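Myo-inositol 2-dehydrogenase (Thermotoga maritima, PDB 3EZY) catalyses the NAD(+)-dependent oxidation of myo-inositol to scyllo-inosose, probably as a step in a myo-inositol degradation pathway. Local coordinates at residues A[28-40]-A[49-62]. Numbering follows the deposited sequence. Where two conformers were deposited one is given.
Sequences ILYAISDVREDRL and VEKAYKDPHELIED
Tyr30 reaches from strand 28-33 past the start of 51-53 to the end of helix 56-61. Its CB points away from 49-62, but CG, anti to the backbone N (chi1 171°), turns the ring back toward that segment. CD1 then meets Glu50 OE2, and CE1 the CB of the same residue at 3.9 Å. On its other side the ring presents its CE2 edge to Asp62 OD2, 3.3 Å from CE2 and in the ring plane, the carboxylate standing nearly perpendicular. CZ and OH run beside the aliphatic part of Lys51, with OH 3.6 Å from its CG, and the hydroxyl hydrogen-bonds to Asn64. A leucine here would probably leave Asn64 without this hydroxyl partner and open a gap between Lys51 and Asp62.

Strands 28-33 and 51-53, joined by helix 37-47, form a parallel beta-alpha-beta unit of the NAD-binding Rossmann fold, with 51-53 at the sheet edge. Lys51 N donates to Tyr30 O, Lys51 O accepts from Ile32 N, and Tyr53 N donates to Ile32 O at 2.8 Å. Ser33 OG donates to Tyr53 O at 2.7 Å, tilted 33° from the carbonyl plane, while a water bridges OG to Lys54 O. On the face bearing Ala31, Leu59 CD1 packs 3.7 Å from Ala31 CB, and Tyr53 CE2 also meets this methyl. On the other face, Ala52 CB fits against Ile32 CG1 and Leu40 CG, the latter at 3.7 Å. Beyond the strand, Asp34 closes an Asx turn through OD1 to Arg36 N; Arg36 grips its carboxylate side-on through NE and NH2, and OD2 also accepts from Leu10 N in the glycine-rich segment.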
loop_
_atom_site.group_PDB
_atom_site.type_symbol
_atom_site.label_atom_id
_atom_site.label_comp_id
_atom_site.label_asym_id
_atom_site.label_seq_id
_atom_site.Cartn_x
_atom_site.Cartn_y
_atom_site.Cartn_z
ATOM N N ILE A 28 19.124 23.629 29.105
ATOM C CA ILE A 28 20.342 22.827 29.201
ATOM C C ILE A 28 20.298 21.779 30.278
ATOM O O ILE A 28 19.656 21.947 31.310
ATOM C CB ILE A 28 21.673 23.618 29.397
ATOM C CG1 ILE A 28 21.735 24.305 30.767
ATOM C CG2 ILE A 28 21.986 24.556 28.208
ATOM C CD1 ILE A 28 23.129 24.311 31.319
ATOM N N LEU A 29 21.032 20.716 30.020
ATOM C CA LEU A 29 21.249 19.674 31.009
ATOM C C LEU A 29 22.278 20.175 32.024
ATOM O O LEU A 29 23.459 20.220 31.723
ATOM C CB LEU A 29 21.801 18.427 30.341
ATOM C CG LEU A 29 22.050 17.234 31.275
ATOM C CD1 LEU A 29 20.756 16.768 31.972
ATOM C CD2 LEU A 29 22.607 16.130 30.443
ATOM N N TYR A 30 21.814 20.531 33.219
ATOM C CA TYR A 30 22.687 21.107 34.233
ATOM C C TYR A 30 23.118 20.072 35.252
ATOM O O TYR A 30 24.240 20.141 35.763
ATOM C CB TYR A 30 22.000 22.278 34.942
ATOM C CG TYR A 30 22.749 22.792 36.149
ATOM C CD1 TYR A 30 23.787 23.694 36.006
ATOM C CD2 TYR A 30 22.422 22.376 37.427
ATOM C CE1 TYR A 30 24.481 24.168 37.096
ATOM C CE2 TYR A 30 23.110 22.840 38.523
ATOM C CZ TYR A 30 24.135 23.742 38.349
ATOM O OH TYR A 30 24.827 24.229 39.447
ATOM N N ALA A 31 22.215 19.160 35.599
ATOM C CA ALA A 31 22.504 18.167 36.643
ATOM C C ALA A 31 21.913 16.813 36.324
ATOM O O ALA A 31 20.848 16.711 35.729
ATOM C CB ALA A 31 21.987 18.641 38.016
ATOM N N ILE A 32 22.604 15.770 36.759
ATOM C CA ILE A 32 22.074 14.431 36.661
ATOM C C ILE A 32 22.190 13.744 38.010
ATOM O O ILE A 32 23.021 14.125 38.858
ATOM C CB ILE A 32 22.815 13.590 35.571
ATOM C CG1 ILE A 32 24.358 13.600 35.795
ATOM C CG2 ILE A 32 22.405 14.043 34.184
ATOM C CD1 ILE A 32 25.109 12.636 34.892
ATOM N N SER A 33 21.359 12.736 38.224
ATOM C CA SER A 33 21.419 11.994 39.462
ATOM C C SER A 33 21.066 10.560 39.128
ATOM O O SER A 33 20.196 10.312 38.284
ATOM C CB SER A 33 20.436 12.544 40.508
ATOM O OG SER A 33 20.368 11.700 41.648
ATOM N N ASP A 34 21.760 9.628 39.778
ATOM C CA ASP A 34 21.455 8.228 39.621
ATOM C C ASP A 34 22.130 7.566 40.809
ATOM O O ASP A 34 23.146 8.052 41.292
ATOM C CB ASP A 34 22.009 7.692 38.290
ATOM C CG ASP A 34 21.527 6.273 37.973
ATOM O OD1 ASP A 34 22.201 5.291 38.357
ATOM O OD2 ASP A 34 20.509 6.122 37.284
ATOM N N VAL A 35 21.567 6.465 41.281
ATOM C CA VAL A 35 22.143 5.827 42.446
ATOM C C VAL A 35 23.326 4.899 42.121
ATOM O O VAL A 35 24.014 4.459 43.036
ATOM C CB VAL A 35 21.069 5.108 43.295
ATOM C CG1 VAL A 35 20.213 6.168 44.058
ATOM C CG2 VAL A 35 20.217 4.187 42.424
ATOM N N ARG A 36 23.566 4.596 40.843
ATOM C CA ARG A 36 24.732 3.817 40.461
ATOM C C ARG A 36 25.877 4.745 40.199
ATOM O O ARG A 36 25.821 5.529 39.240
ATOM C CB ARG A 36 24.450 3.044 39.176
ATOM C CG ARG A 36 23.327 2.066 39.275
ATOM C CD ARG A 36 22.879 1.719 37.879
ATOM N NE ARG A 36 21.897 2.683 37.363
ATOM C CZ ARG A 36 21.329 2.609 36.157
ATOM N NH1 ARG A 36 21.635 1.601 35.331
ATOM N NH2 ARG A 36 20.449 3.539 35.781
ATOM N N GLU A 37 26.937 4.657 41.009
ATOM C CA GLU A 37 28.031 5.625 40.937
ATOM C C GLU A 37 28.787 5.624 39.603
ATOM O O GLU A 37 29.149 6.671 39.100
ATOM C CB GLU A 37 29.008 5.469 42.119
ATOM C CG GLU A 37 28.534 6.141 43.438
ATOM C CD GLU A 37 29.668 6.804 44.237
ATOM O OE1 GLU A 37 30.745 6.181 44.388
ATOM O OE2 GLU A 37 29.478 7.957 44.713
ATOM N N ASP A 38 29.019 4.448 39.019
ATOM C CA ASP A 38 29.778 4.437 37.758
ATOM C C ASP A 38 28.951 4.941 36.579
ATOM O O ASP A 38 29.474 5.651 35.717
ATOM C CB ASP A 38 30.367 3.062 37.472
ATOM C CG ASP A 38 31.305 2.612 38.571
ATOM O OD1 ASP A 38 32.505 3.030 38.557
ATOM O OD2 ASP A 38 30.820 1.855 39.460
ATOM N N ARG A 39 27.669 4.587 36.572
ATOM C CA ARG A 39 26.693 5.152 35.638
ATOM C C ARG A 39 26.716 6.688 35.691
ATOM O O ARG A 39 26.932 7.359 34.676
ATOM C CB ARG A 39 25.302 4.613 35.983
ATOM C CG ARG A 39 24.175 4.976 34.960
ATOM C CD ARG A 39 24.428 4.365 33.589
ATOM N NE ARG A 39 23.444 4.812 32.605
ATOM C CZ ARG A 39 23.649 4.830 31.291
ATOM N NH1 ARG A 39 24.822 4.414 30.796
ATOM N NH2 ARG A 39 22.688 5.270 30.457
ATOM N N LEU A 40 26.512 7.238 36.889
ATOM C CA LEU A 40 26.619 8.674 37.120
ATOM C C LEU A 40 27.948 9.289 36.597
ATOM O O LEU A 40 27.936 10.259 35.843
ATOM C CB LEU A 40 26.505 8.916 38.615
ATOM C CG LEU A 40 26.268 10.362 39.052
ATOM C CD1 LEU A 40 25.007 10.871 38.324
ATOM C CD2 LEU A 40 26.093 10.383 40.565
ATOM N N VAL A 49 28.186 17.244 31.886
ATOM C CA VAL A 49 27.181 17.837 32.769
ATOM C C VAL A 49 27.881 18.531 33.933
ATOM O O VAL A 49 28.791 17.975 34.513
ATOM C CB VAL A 49 26.208 16.763 33.343
ATOM C CG1 VAL A 49 25.050 17.419 34.043
ATOM C CG2 VAL A 49 25.720 15.850 32.240
ATOM N N GLU A 50 27.427 19.718 34.291
ATOM C CA GLU A 50 27.978 20.448 35.442
ATOM C C GLU A 50 27.970 19.716 36.786
ATOM O O GLU A 50 28.992 19.688 37.477
ATOM C CB GLU A 50 27.247 21.769 35.626
ATOM C CG GLU A 50 28.041 22.926 35.117
ATOM C CD GLU A 50 27.482 23.522 33.853
ATOM O OE1 GLU A 50 28.132 24.445 33.340
ATOM O OE2 GLU A 50 26.405 23.094 33.383
ATOM N N LYS A 51 26.809 19.183 37.175
ATOM C CA LYS A 51 26.645 18.574 38.488
ATOM C C LYS A 51 26.123 17.135 38.379
ATOM O O LYS A 51 25.203 16.838 37.606
ATOM C CB LYS A 51 25.647 19.394 39.310
ATOM C CG LYS A 51 26.107 20.815 39.580
ATOM C CD LYS A 51 27.363 20.843 40.488
ATOM C CE LYS A 51 27.280 19.783 41.592
ATOM N NZ LYS A 51 28.410 19.842 42.571
ATOM N N ALA A 52 26.680 16.242 39.170
ATOM C CA ALA A 52 26.159 14.898 39.215
ATOM C C ALA A 52 25.921 14.597 40.671
ATOM O O ALA A 52 26.819 14.761 41.480
ATOM C CB ALA A 52 27.174 13.919 38.610
ATOM N N TYR A 53 24.723 14.151 41.019
ATOM C CA TYR A 53 24.371 13.912 42.415
ATOM C C TYR A 53 23.953 12.477 42.674
ATOM O O TYR A 53 23.051 11.960 42.007
ATOM C CB TYR A 53 23.189 14.816 42.806
ATOM C CG TYR A 53 23.481 16.293 42.811
ATOM C CD1 TYR A 53 24.253 16.870 43.837
ATOM C CD2 TYR A 53 22.946 17.126 41.851
ATOM C CE1 TYR A 53 24.502 18.237 43.870
ATOM C CE2 TYR A 53 23.195 18.493 41.864
ATOM C CZ TYR A 53 23.977 19.042 42.885
ATOM O OH TYR A 53 24.222 20.402 42.926
ATOM N N LYS A 54 24.558 11.848 43.678
ATOM C CA LYS A 54 24.122 10.524 44.125
ATOM C C LYS A 54 22.754 10.577 44.781
ATOM O O LYS A 54 21.923 9.693 44.592
ATOM C CB LYS A 54 25.117 9.919 45.128
ATOM C CG LYS A 54 26.351 9.362 44.497
ATOM C CD LYS A 54 27.281 8.756 45.570
ATOM C CE LYS A 54 26.454 8.026 46.651
ATOM N NZ LYS A 54 27.201 6.815 47.164
ATOM N N ASP A 55 22.508 11.634 45.530
ATOM C CA ASP A 55 21.228 11.786 46.225
ATOM C C ASP A 55 20.328 12.720 45.422
ATOM O O ASP A 55 20.675 13.860 45.224
ATOM C CB ASP A 55 21.515 12.397 47.589
ATOM C CG ASP A 55 20.254 12.688 48.383
ATOM O OD1 ASP A 55 19.125 12.436 47.871
ATOM O OD2 ASP A 55 20.408 13.177 49.530
ATOM N N PRO A 56 19.171 12.239 44.955
ATOM C CA PRO A 56 18.337 13.072 44.059
ATOM C C PRO A 56 17.784 14.317 44.729
ATOM O O PRO A 56 17.448 15.299 44.039
ATOM C CB PRO A 56 17.152 12.160 43.698
ATOM C CG PRO A 56 17.170 11.030 44.708
ATOM C CD PRO A 56 18.631 10.875 45.127
ATOM N N HIS A 57 17.661 14.269 46.049
ATOM C CA HIS A 57 17.181 15.413 46.856
ATOM C C HIS A 57 18.142 16.591 46.802
ATOM O O HIS A 57 17.723 17.740 46.759
ATOM C CB HIS A 57 16.897 14.985 48.289
ATOM C CG HIS A 57 15.672 14.143 48.412
ATOM N ND1 HIS A 57 14.405 14.691 48.449
ATOM C CD2 HIS A 57 15.508 12.796 48.448
ATOM C CE1 HIS A 57 13.512 13.719 48.527
ATOM N NE2 HIS A 57 14.152 12.560 48.531
ATOM N N GLU A 58 19.439 16.296 46.772
ATOM C CA GLU A 58 20.434 17.321 46.484
ATOM C C GLU A 58 20.238 17.939 45.090
ATOM O O GLU A 58 20.454 19.137 44.887
ATOM C CB GLU A 58 21.843 16.756 46.614
ATOM C CG GLU A 58 22.169 16.178 48.001
ATOM C CD GLU A 58 21.950 17.171 49.145
ATOM O OE1 GLU A 58 21.781 18.379 48.880
ATOM O OE2 GLU A 58 21.947 16.738 50.325
ATOM N N LEU A 59 19.868 17.124 44.101
ATOM C CA LEU A 59 19.572 17.690 42.785
ATOM C C LEU A 59 18.359 18.646 42.853
ATOM O O LEU A 59 18.365 19.787 42.343
ATOM C CB LEU A 59 19.349 16.548 41.740
ATOM C CG LEU A 59 19.057 17.018 40.296
ATOM C CD1 LEU A 59 19.591 16.036 39.222
ATOM C CD2 LEU A 59 17.548 17.318 40.078
ATOM N N ILE A 60 17.280 18.172 43.436
ATOM C CA ILE A 60 16.069 18.971 43.534
ATOM C C ILE A 60 16.275 20.298 44.284
ATOM O O ILE A 60 15.673 21.314 43.932
ATOM C CB ILE A 60 14.963 18.136 44.209
ATOM C CG1 ILE A 60 14.515 17.027 43.237
ATOM C CG2 ILE A 60 13.821 19.032 44.708
ATOM C CD1 ILE A 60 13.867 15.853 43.905
ATOM N N GLU A 61 17.115 20.289 45.315
ATOM C CA GLU A 61 17.347 21.495 46.153
ATOM C C GLU A 61 18.402 22.435 45.557
ATOM O O GLU A 61 18.516 23.591 45.959
ATOM C CB GLU A 61 17.685 21.074 47.600
ATOM C CG GLU A 61 16.499 20.406 48.342
ATOM C CD GLU A 61 16.938 19.495 49.491
ATOM O OE1 GLU A 61 18.008 19.743 50.084
ATOM O OE2 GLU A 61 16.219 18.528 49.816
ATOM N N ASP A 62 19.155 21.951 44.568
ATOM C CA ASP A 62 20.112 22.815 43.870
ATOM C C ASP A 62 19.430 24.053 43.301
ATOM O O ASP A 62 18.526 23.924 42.478
ATOM C CB ASP A 62 20.761 22.024 42.732
ATOM C CG ASP A 62 21.952 22.754 42.106
ATOM O OD1 ASP A 62 21.905 23.993 41.949
ATOM O OD2 ASP A 62 22.940 22.074 41.757
HETATM O O HOH W 1 19.837 9.050 42.393
#